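Local coordinates for protein 6-phospho-beta-glucosidase BglT (Thermotoga maritima, PDB 1UP7) that hydrolyses cellobiose 6'-phosphate to glucose 6-phosphate and glucose, using NAD+ and a manganese ion in each subunit, at residues K43-L54 with F275-P285. Numbering follows the deposited sequence.
Sequences KQKIVVDFVKRL and FEKYRTAVEIP. With NAD (nicotinamide-adenine-dinucleotide), chain I.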
ATOM      1  N   LYS A  43      30.010  -9.655  39.863  1.00 19.98           N
ATOM      2  CA  LYS A  43      30.230  -8.406  39.155  1.00 19.89           C
ATOM      3  C   LYS A  43      29.091  -7.425  39.454  1.00 19.69           C
ATOM      4  O   LYS A  43      29.338  -6.256  39.750  1.00 19.70           O
ATOM      5  CB  LYS A  43      30.375  -8.657  37.668  1.00 19.99           C
ATOM      6  CG  LYS A  43      30.898  -7.464  36.878  1.00 22.15           C
ATOM      7  CD  LYS A  43      30.160  -7.378  35.563  1.00 23.23           C
ATOM      8  CE  LYS A  43      31.061  -7.285  34.342  1.00 25.96           C
ATOM      9  NZ  LYS A  43      30.320  -6.461  33.274  1.00 28.17           N
ATOM     10  N   GLN A  44      27.854  -7.899  39.402  1.00 18.99           N
ATOM     11  CA  GLN A  44      26.718  -7.037  39.645  1.00 18.43           C
ATOM     12  C   GLN A  44      26.711  -6.454  41.077  1.00 18.89           C
ATOM     13  O   GLN A  44      26.340  -5.288  41.285  1.00 18.63           O
ATOM     14  CB  GLN A  44      25.434  -7.763  39.346  1.00 17.29           C
ATOM     15  CG  GLN A  44      24.243  -7.009  39.801  1.00 16.46           C
ATOM     16  CD  GLN A  44      22.974  -7.630  39.335  1.00 14.05           C
ATOM     17  OE1 GLN A  44      22.355  -7.144  38.395  1.00 15.10           O
ATOM     18  NE2 GLN A  44      22.582  -8.709  39.971  1.00 10.51           N
ATOM     19  N   LYS A  45      27.145  -7.256  42.045  1.00 19.06           N
ATOM     20  CA  LYS A  45      27.114  -6.858  43.445  1.00 19.35           C
ATOM     21  C   LYS A  45      27.980  -5.615  43.707  1.00 19.50           C
ATOM     22  O   LYS A  45      27.581  -4.719  44.452  1.00 19.40           O
ATOM     23  CB  LYS A  45      27.545  -8.023  44.334  1.00 19.32           C
ATOM     24  CG  LYS A  45      27.921  -7.660  45.767  1.00 19.68           C
ATOM     25  CD  LYS A  45      26.671  -7.548  46.645  1.00 22.63           C
ATOM     26  CE  LYS A  45      27.055  -7.499  48.137  1.00 24.96           C
ATOM     27  NZ  LYS A  45      26.014  -6.767  48.929  1.00 25.42           N
ATOM     28  N   ILE A  46      29.159  -5.560  43.087  1.00 19.46           N
ATOM     29  CA  ILE A  46      30.021  -4.381  43.185  1.00 19.26           C
ATOM     30  C   ILE A  46      29.306  -3.154  42.618  1.00 19.10           C
ATOM     31  O   ILE A  46      29.269  -2.109  43.262  1.00 19.36           O
ATOM     32  CB  ILE A  46      31.388  -4.593  42.467  1.00 19.11           C
ATOM     33  CG1 ILE A  46      32.300  -5.521  43.276  1.00 20.01           C
ATOM     34  CG2 ILE A  46      32.104  -3.258  42.202  1.00 18.61           C
ATOM     35  CD1 ILE A  46      33.174  -6.421  42.358  1.00 22.89           C
ATOM     36  N   VAL A  47      28.718  -3.295  41.439  1.00 18.33           N
ATOM     37  CA  VAL A  47      28.029  -2.190  40.804  1.00 18.33           C
ATOM     38  C   VAL A  47      26.803  -1.733  41.602  1.00 18.29           C
ATOM     39  O   VAL A  47      26.621  -0.532  41.800  1.00 18.26           O
ATOM     40  CB  VAL A  47      27.669  -2.527  39.339  1.00 18.32           C
ATOM     41  CG1 VAL A  47      26.940  -1.362  38.698  1.00 18.30           C
ATOM     42  CG2 VAL A  47      28.920  -2.891  38.559  1.00 16.14           C
ATOM     43  N   VAL A  48      25.993  -2.685  42.074  1.00 18.18           N
ATOM     44  CA  VAL A  48      24.785  -2.375  42.846  1.00 17.89           C
ATOM     45  C   VAL A  48      25.094  -1.771  44.235  1.00 18.25           C
ATOM     46  O   VAL A  48      24.345  -0.907  44.726  1.00 17.93           O
ATOM     47  CB  VAL A  48      23.813  -3.561  42.912  1.00 17.63           C
ATOM     48  CG1 VAL A  48      22.684  -3.309  43.921  1.00 16.88           C
ATOM     49  CG2 VAL A  48      23.239  -3.819  41.517  1.00 15.99           C
ATOM     50  N   ASP A  49      26.205  -2.177  44.849  1.00 18.30           N
ATOM     51  CA  ASP A  49      26.603  -1.561  46.111  1.00 18.66           C
ATOM     52  C   ASP A  49      26.948  -0.095  45.887  1.00 18.71           C
ATOM     53  O   ASP A  49      26.626   0.753  46.708  1.00 18.32           O
ATOM     54  CB  ASP A  49      27.821  -2.227  46.746  1.00 18.88           C
ATOM     55  CG  ASP A  49      27.484  -3.508  47.464  1.00 20.53           C
ATOM     56  OD1 ASP A  49      26.285  -3.798  47.655  1.00 23.05           O
ATOM     57  OD2 ASP A  49      28.361  -4.308  47.854  1.00 21.21           O
ATOM     58  N   PHE A  50      27.629   0.194  44.778  1.00 18.61           N
ATOM     59  CA  PHE A  50      27.897   1.571  44.382  1.00 18.64           C
ATOM     60  C   PHE A  50      26.574   2.315  44.097  1.00 18.67           C
ATOM     61  O   PHE A  50      26.383   3.432  44.581  1.00 18.65           O
ATOM     62  CB  PHE A  50      28.881   1.612  43.198  1.00 18.39           C
ATOM     63  CG  PHE A  50      29.145   2.995  42.626  1.00 18.54           C
ATOM     64  CD1 PHE A  50      29.366   4.097  43.445  1.00 18.97           C
ATOM     65  CD2 PHE A  50      29.224   3.176  41.252  1.00 18.70           C
ATOM     66  CE1 PHE A  50      29.633   5.370  42.900  1.00 18.31           C
ATOM     67  CE2 PHE A  50      29.503   4.437  40.706  1.00 18.47           C
ATOM     68  CZ  PHE A  50      29.694   5.534  41.535  1.00 17.80           C
ATOM     69  N   VAL A  51      25.665   1.678  43.364  1.00 18.38           N
ATOM     70  CA  VAL A  51      24.333   2.226  43.115  1.00 18.81           C
ATOM     71  C   VAL A  51      23.609   2.642  44.394  1.00 19.20           C
ATOM     72  O   VAL A  51      23.073   3.764  44.456  1.00 19.22           O
ATOM     73  CB  VAL A  51      23.428   1.262  42.272  1.00 18.91           C
ATOM     74  CG1 VAL A  51      21.966   1.743  42.264  1.00 17.93           C
ATOM     75  CG2 VAL A  51      23.948   1.148  40.878  1.00 18.02           C
ATOM     76  N   LYS A  52      23.613   1.757  45.401  1.00 19.41           N
ATOM     77  CA  LYS A  52      22.970   2.020  46.693  1.00 19.67           C
ATOM     78  C   LYS A  52      23.539   3.263  47.352  1.00 19.45           C
ATOM     79  O   LYS A  52      22.817   4.020  48.014  1.00 19.28           O
ATOM     80  CB  LYS A  52      23.128   0.836  47.655  1.00 20.22           C
ATOM     81  CG  LYS A  52      22.210  -0.346  47.382  1.00 21.43           C
ATOM     82  CD  LYS A  52      22.198  -1.307  48.551  1.00 24.01           C
ATOM     83  CE  LYS A  52      21.349  -2.548  48.245  1.00 26.07           C
ATOM     84  NZ  LYS A  52      22.108  -3.792  47.819  1.00 27.35           N
ATOM     85  N   ARG A  53      24.840   3.462  47.194  1.00 19.34           N
ATOM     86  CA  ARG A  53      25.521   4.638  47.738  1.00 19.35           C
ATOM     87  C   ARG A  53      25.023   5.918  47.031  1.00 19.45           C
ATOM     88  O   ARG A  53      24.873   6.955  47.667  1.00 19.55           O
ATOM     89  CB  ARG A  53      27.023   4.499  47.557  1.00 19.26           C
ATOM     90  CG  ARG A  53      27.859   4.462  48.816  1.00 20.65           C
ATOM     91  CD  ARG A  53      28.992   3.435  48.849  1.00 19.93           C
ATOM     92  NE  ARG A  53      29.941   3.539  47.736  1.00 21.41           N
ATOM     93  CZ  ARG A  53      30.410   2.491  47.030  1.00 20.55           C
ATOM     94  NH1 ARG A  53      30.036   1.258  47.303  1.00 18.56           N
ATOM     95  NH2 ARG A  53      31.272   2.682  46.048  1.00 21.14           N
ATOM     96  N   LEU A  54      24.752   5.843  45.726  1.00 18.96           N
ATOM     97  CA  LEU A  54      24.242   6.996  44.979  1.00 19.28           C
ATOM     98  C   LEU A  54      22.759   7.276  45.207  1.00 19.33           C
ATOM     99  O   LEU A  54      22.336   8.434  45.152  1.00 19.28           O
ATOM    100  CB  LEU A  54      24.460   6.871  43.451  1.00 19.43           C
ATOM    101  CG  LEU A  54      25.868   6.693  42.880  1.00 19.33           C
ATOM    102  CD1 LEU A  54      25.801   5.953  41.571  1.00 18.89           C
ATOM    103  CD2 LEU A  54      26.621   8.022  42.746  1.00 17.90           C
ATOM    104  N   PHE A 275      35.466  -1.012  37.172  1.00 20.20           N
ATOM    105  CA  PHE A 275      35.036  -1.882  38.264  1.00 20.48           C
ATOM    106  C   PHE A 275      35.847  -1.753  39.532  1.00 20.29           C
ATOM    107  O   PHE A 275      35.295  -1.768  40.635  1.00 20.26           O
ATOM    108  CB  PHE A 275      34.812  -3.321  37.813  1.00 20.55           C
ATOM    109  CG  PHE A 275      33.557  -3.459  36.988  1.00 23.71           C
ATOM    110  CD1 PHE A 275      32.321  -3.639  37.598  1.00 24.80           C
ATOM    111  CD2 PHE A 275      33.600  -3.319  35.602  1.00 23.93           C
ATOM    112  CE1 PHE A 275      31.161  -3.728  36.813  1.00 25.67           C
ATOM    113  CE2 PHE A 275      32.461  -3.405  34.839  1.00 24.88           C
ATOM    114  CZ  PHE A 275      31.239  -3.602  35.438  1.00 25.06           C
ATOM    115  N   GLU A 276      37.150  -1.573  39.374  1.00 20.33           N
ATOM    116  CA  GLU A 276      38.015  -1.271  40.511  1.00 20.54           C
ATOM    117  C   GLU A 276      37.648   0.047  41.203  1.00 20.31           C
ATOM    118  O   GLU A 276      37.644   0.128  42.433  1.00 20.06           O
ATOM    119  CB  GLU A 276      39.491  -1.265  40.099  1.00 20.93           C
ATOM    120  CG  GLU A 276      40.146  -2.641  40.169  1.00 22.95           C
ATOM    121  CD  GLU A 276      39.695  -3.441  41.396  1.00 25.16           C
ATOM    122  OE1 GLU A 276      40.129  -3.092  42.538  1.00 24.30           O
ATOM    123  OE2 GLU A 276      38.882  -4.394  41.212  1.00 25.57           O
ATOM    124  N   LYS A 277      37.345   1.070  40.408  1.00 20.21           N
ATOM    125  CA  LYS A 277      36.901   2.352  40.944  1.00 19.98           C
ATOM    126  C   LYS A 277      35.531   2.239  41.624  1.00 19.79           C
ATOM    127  O   LYS A 277      35.305   2.873  42.642  1.00 19.50           O
ATOM    128  CB  LYS A 277      36.845   3.412  39.847  1.00 20.09           C
ATOM    129  CG  LYS A 277      38.113   4.224  39.718  1.00 21.08           C
ATOM    130  CD  LYS A 277      38.368   4.623  38.268  1.00 23.73           C
ATOM    131  CE  LYS A 277      39.632   5.507  38.128  1.00 25.43           C
ATOM    132  NZ  LYS A 277      39.680   6.077  36.748  1.00 26.61           N
ATOM    133  N   TYR A 278      34.616   1.440  41.066  1.00 19.68           N
ATOM    134  CA  TYR A 278      33.277   1.324  41.660  1.00 19.73           C
ATOM    135  C   TYR A 278      33.282   0.736  43.089  1.00 19.98           C
ATOM    136  O   TYR A 278      32.326   0.920  43.831  1.00 20.18           O
ATOM    137  CB  TYR A 278      32.314   0.534  40.774  1.00 19.68           C
ATOM    138  CG  TYR A 278      31.894   1.178  39.470  1.00 19.19           C
ATOM    139  CD1 TYR A 278      32.102   2.528  39.212  1.00 19.15           C
ATOM    140  CD2 TYR A 278      31.315   0.405  38.480  1.00 17.91           C
ATOM    141  CE1 TYR A 278      31.718   3.086  37.993  1.00 20.21           C
ATOM    142  CE2 TYR A 278      30.948   0.937  37.282  1.00 19.50           C
ATOM    143  CZ  TYR A 278      31.137   2.279  37.031  1.00 20.08           C
ATOM    144  OH  TYR A 278      30.728   2.789  35.803  1.00 21.76           O
ATOM    145  N   ARG A 279      34.361   0.048  43.467  1.00 20.23           N
ATOM    146  CA  ARG A 279      34.527  -0.502  44.814  1.00 20.60           C
ATOM    147  C   ARG A 279      34.398   0.569  45.899  1.00 20.74           C
ATOM    148  O   ARG A 279      33.756   0.330  46.937  1.00 20.61           O
ATOM    149  CB  ARG A 279      35.899  -1.190  44.964  1.00 21.03           C
ATOM    150  CG  ARG A 279      36.026  -2.562  44.257  1.00 22.82           C
ATOM    151  CD  ARG A 279      37.137  -3.474  44.817  1.00 25.30           C
ATOM    152  NE  ARG A 279      37.546  -4.487  43.834  1.00 28.49           N
ATOM    153  CZ  ARG A 279      37.033  -5.729  43.723  1.00 29.45           C
ATOM    154  NH1 ARG A 279      36.076  -6.159  44.546  1.00 28.88           N
ATOM    155  NH2 ARG A 279      37.490  -6.548  42.774  1.00 28.64           N
ATOM    156  N   THR A 280      35.031   1.734  45.671  1.00 20.67           N
ATOM    157  CA  THR A 280      35.035   2.841  46.645  1.00 20.55           C
ATOM    158  C   THR A 280      34.375   4.143  46.184  1.00 20.37           C
ATOM    159  O   THR A 280      34.175   5.030  46.992  1.00 20.61           O
ATOM    160  CB  THR A 280      36.468   3.209  47.121  1.00 21.00           C
ATOM    161  OG1 THR A 280      37.285   3.534  45.985  1.00 22.41           O
ATOM    162  CG2 THR A 280      37.172   2.028  47.782  1.00 20.80           C
ATOM    163  N   ALA A 281      34.053   4.283  44.903  1.00 20.20           N
ATOM    164  CA  ALA A 281      33.554   5.560  44.389  1.00 20.07           C
ATOM    165  C   ALA A 281      32.345   6.102  45.175  1.00 20.27           C
ATOM    166  O   ALA A 281      31.436   5.342  45.549  1.00 20.08           O
ATOM    167  CB  ALA A 281      33.219   5.432  42.911  1.00 19.79           C
ATOM    168  N   VAL A 282      32.346   7.416  45.418  1.00 20.38           N
ATOM    169  CA  VAL A 282      31.184   8.108  45.988  1.00 20.65           C
ATOM    170  C   VAL A 282      30.384   8.836  44.902  1.00 20.85           C
ATOM    171  O   VAL A 282      29.200   9.177  45.083  1.00 21.12           O
ATOM    172  CB  VAL A 282      31.567   9.109  47.137  1.00 21.14           C
ATOM    173  CG1 VAL A 282      31.939   8.358  48.416  1.00 21.48           C
ATOM    174  CG2 VAL A 282      32.710  10.056  46.730  1.00 21.40           C
ATOM    175  N   GLU A 283      31.032   9.063  43.767  1.00 21.04           N
ATOM    176  CA  GLU A 283      30.423   9.785  42.652  1.00 21.33           C
ATOM    177  C   GLU A 283      30.823   9.064  41.372  1.00 20.98           C
ATOM    178  O   GLU A 283      31.835   8.364  41.365  1.00 20.98           O
ATOM    179  CB  GLU A 283      30.913  11.257  42.674  1.00 22.33           C
ATOM    180  CG  GLU A 283      29.838  12.319  42.372  1.00 24.26           C
ATOM    181  CD  GLU A 283      28.800  12.494  43.480  1.00 26.46           C
ATOM    182  OE1 GLU A 283      29.142  13.102  44.540  1.00 27.46           O
ATOM    183  OE2 GLU A 283      27.639  12.031  43.287  1.00 27.32           O
ATOM    184  N   ILE A 284      30.026   9.197  40.311  1.00 20.91           N
ATOM    185  CA  ILE A 284      30.326   8.546  39.031  1.00 20.94           C
ATOM    186  C   ILE A 284      31.669   9.040  38.473  1.00 21.32           C
ATOM    187  O   ILE A 284      31.876  10.256  38.342  1.00 21.91           O
ATOM    188  CB  ILE A 284      29.167   8.771  38.032  1.00 21.28           C
ATOM    189  CG1 ILE A 284      27.864   8.241  38.642  1.00 20.81           C
ATOM    190  CG2 ILE A 284      29.458   8.076  36.683  1.00 21.21           C
ATOM    191  CD1 ILE A 284      26.623   8.495  37.827  1.00 22.14           C
ATOM    192  N   PRO A 285      32.598   8.127  38.173  1.00 21.31           N
ATOM    193  CA  PRO A 285      33.931   8.533  37.715  1.00 21.10           C
ATOM    194  C   PRO A 285      33.867   9.077  36.283  1.00 21.30           C
ATOM    195  O   PRO A 285      33.074   8.593  35.445  1.00 21.08           O
ATOM    196  CB  PRO A 285      34.734   7.223  37.725  1.00 21.46           C
ATOM    197  CG  PRO A 285      33.834   6.170  38.338  1.00 20.76           C
ATOM    198  CD  PRO A 285      32.437   6.658  38.179  1.00 21.34           C
TER
HETATM  199  PA  NAD I1416      28.525  -5.661  29.254  1.00 39.58           P
HETATM  200  O1A NAD I1416      29.477  -6.648  28.708  1.00 39.58           O
HETATM  201  O2A NAD I1416      29.002  -4.896  30.508  1.00 42.49           O
HETATM  202  O5B NAD I1416      27.195  -6.526  29.587  1.00 36.88           O
HETATM  203  C5B NAD I1416      26.266  -6.044  30.523  1.00 31.06           C
HETATM  204  C4B NAD I1416      25.918  -7.132  31.530  1.00 27.54           C
HETATM  205  O4B NAD I1416      25.106  -8.134  30.922  1.00 29.02           O
HETATM  206  C3B NAD I1416      27.111  -7.859  32.137  1.00 26.05           C
HETATM  207  O3B NAD I1416      27.111  -7.604  33.534  1.00 21.96           O
HETATM  208  C2B NAD I1416      26.858  -9.339  31.843  1.00 25.76           C
HETATM  209  O2B NAD I1416      27.208 -10.171  32.930  1.00 23.91           O
HETATM  210  C1B NAD I1416      25.351  -9.337  31.657  1.00 26.16           C
HETATM  211  N9A NAD I1416      24.813 -10.463  30.900  1.00 26.81           N
HETATM  212  C8A NAD I1416      25.359 -11.162  29.840  1.00 24.99           C
HETATM  213  N7A NAD I1416      24.442 -12.083  29.472  1.00 27.63           N
HETATM  214  C5A NAD I1416      23.327 -11.958  30.216  1.00 25.50           C
HETATM  215  C6A NAD I1416      22.118 -12.639  30.265  1.00 27.10           C
HETATM  216  N6A NAD I1416      21.851 -13.649  29.443  1.00 24.93           N
HETATM  217  N1A NAD I1416      21.165 -12.260  31.202  1.00 26.83           N
HETATM  218  C2A NAD I1416      21.423 -11.228  32.088  1.00 25.65           C
HETATM  219  N3A NAD I1416      22.635 -10.582  32.049  1.00 25.38           N
HETATM  220  C4A NAD I1416      23.560 -10.945  31.132  1.00 26.29           C
HETATM  221  O3  NAD I1416      28.212  -4.644  28.048  1.00 39.74           O
HETATM  222  PN  NAD I1416      27.637  -3.151  28.116  1.00 36.98           P
HETATM  223  O1N NAD I1416      28.706  -2.342  27.479  1.00 41.41           O
HETATM  224  O2N NAD I1416      27.120  -2.780  29.416  1.00 39.33           O
HETATM  225  O5D NAD I1416      26.341  -3.191  27.179  1.00 39.15           O
HETATM  226  C5D NAD I1416      25.333  -4.183  27.241  1.00 36.12           C
HETATM  227  C4D NAD I1416      24.537  -4.132  25.927  1.00 37.30           C
HETATM  228  O4D NAD I1416      23.899  -2.873  25.714  1.00 36.78           O
HETATM  229  C3D NAD I1416      25.426  -4.346  24.710  1.00 35.07           C
HETATM  230  O3D NAD I1416      24.693  -5.165  23.850  1.00 35.30           O
HETATM  231  C2D NAD I1416      25.613  -2.956  24.113  1.00 35.83           C
HETATM  232  O2D NAD I1416      25.833  -2.927  22.713  1.00 33.84           O
HETATM  233  C1D NAD I1416      24.374  -2.203  24.542  1.00 37.91           C
HETATM  234  N1N NAD I1416      24.734  -0.869  25.030  1.00 43.50           N
HETATM  235  C2N NAD I1416      24.253  -0.558  26.282  1.00 44.47           C
HETATM  236  C3N NAD I1416      24.510   0.657  26.866  1.00 47.55           C
HETATM  237  C7N NAD I1416      23.966   0.923  28.251  1.00 50.35           C
HETATM  238  O7N NAD I1416      23.343   2.143  28.606  1.00 51.89           O
HETATM  239  N7N NAD I1416      24.074  -0.053  29.165  1.00 52.29           N
HETATM  240  C4N NAD I1416      25.281   1.570  26.142  1.00 49.80           C
HETATM  241  C5N NAD I1416      25.778   1.274  24.857  1.00 47.38           C
HETATM  242  C6N NAD I1416      25.491   0.026  24.303  1.00 46.00           C
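R53, near the end of helix 41-55, binds the carbonyl oxygens of Y278 and A281 in segment 275-285. R53 NH2 donates to A281 O at 2.7 Å and to Y278 O at 3.0 Å. Both acceptors lie near the guanidinium plane, but NH2 stands above the carbonyl plane of Y278. R53 NE adds a weak bond to A281 O. The R53 side chain bends at chi2 and chi3, which lays one guanidinium face over F50 CA. A leucine in place of R53 would probably leave these two carbonyls without their donor and let the turn at 278-281 shift. In F50, CG is anti to the backbone N (chi1 175°), and the ring runs out beside Y278. The two ring planes tilt 23° from parallel, and little of one lies over the other. F50 CE1 packs on A281 CB at 3.6 Å, and its CZ meets E283 O. L54 CD1 sits over one face of the F50 ring, toward its rim, and touches I284. Y278 OH bonds to S13 O, outside the contact. I46 CD1 rests against R279 NH1 at 3.6 Å, while R279 NE and NH2 both grip E276 OE2. At the other end, the K43 side chain passes F275 at about a right angle, with NZ 3.7 Å from F275 CZ. K43 NZ also makes a weak bond to NAD O3B, at 3.4 Å. The contact thus joins the Rossmann-type NAD domain to the C-terminal domain. By satisfying two main-chain carbonyls beside the aromatic packing, the arginine probably holds the 278-281 backbone to helix 41-55.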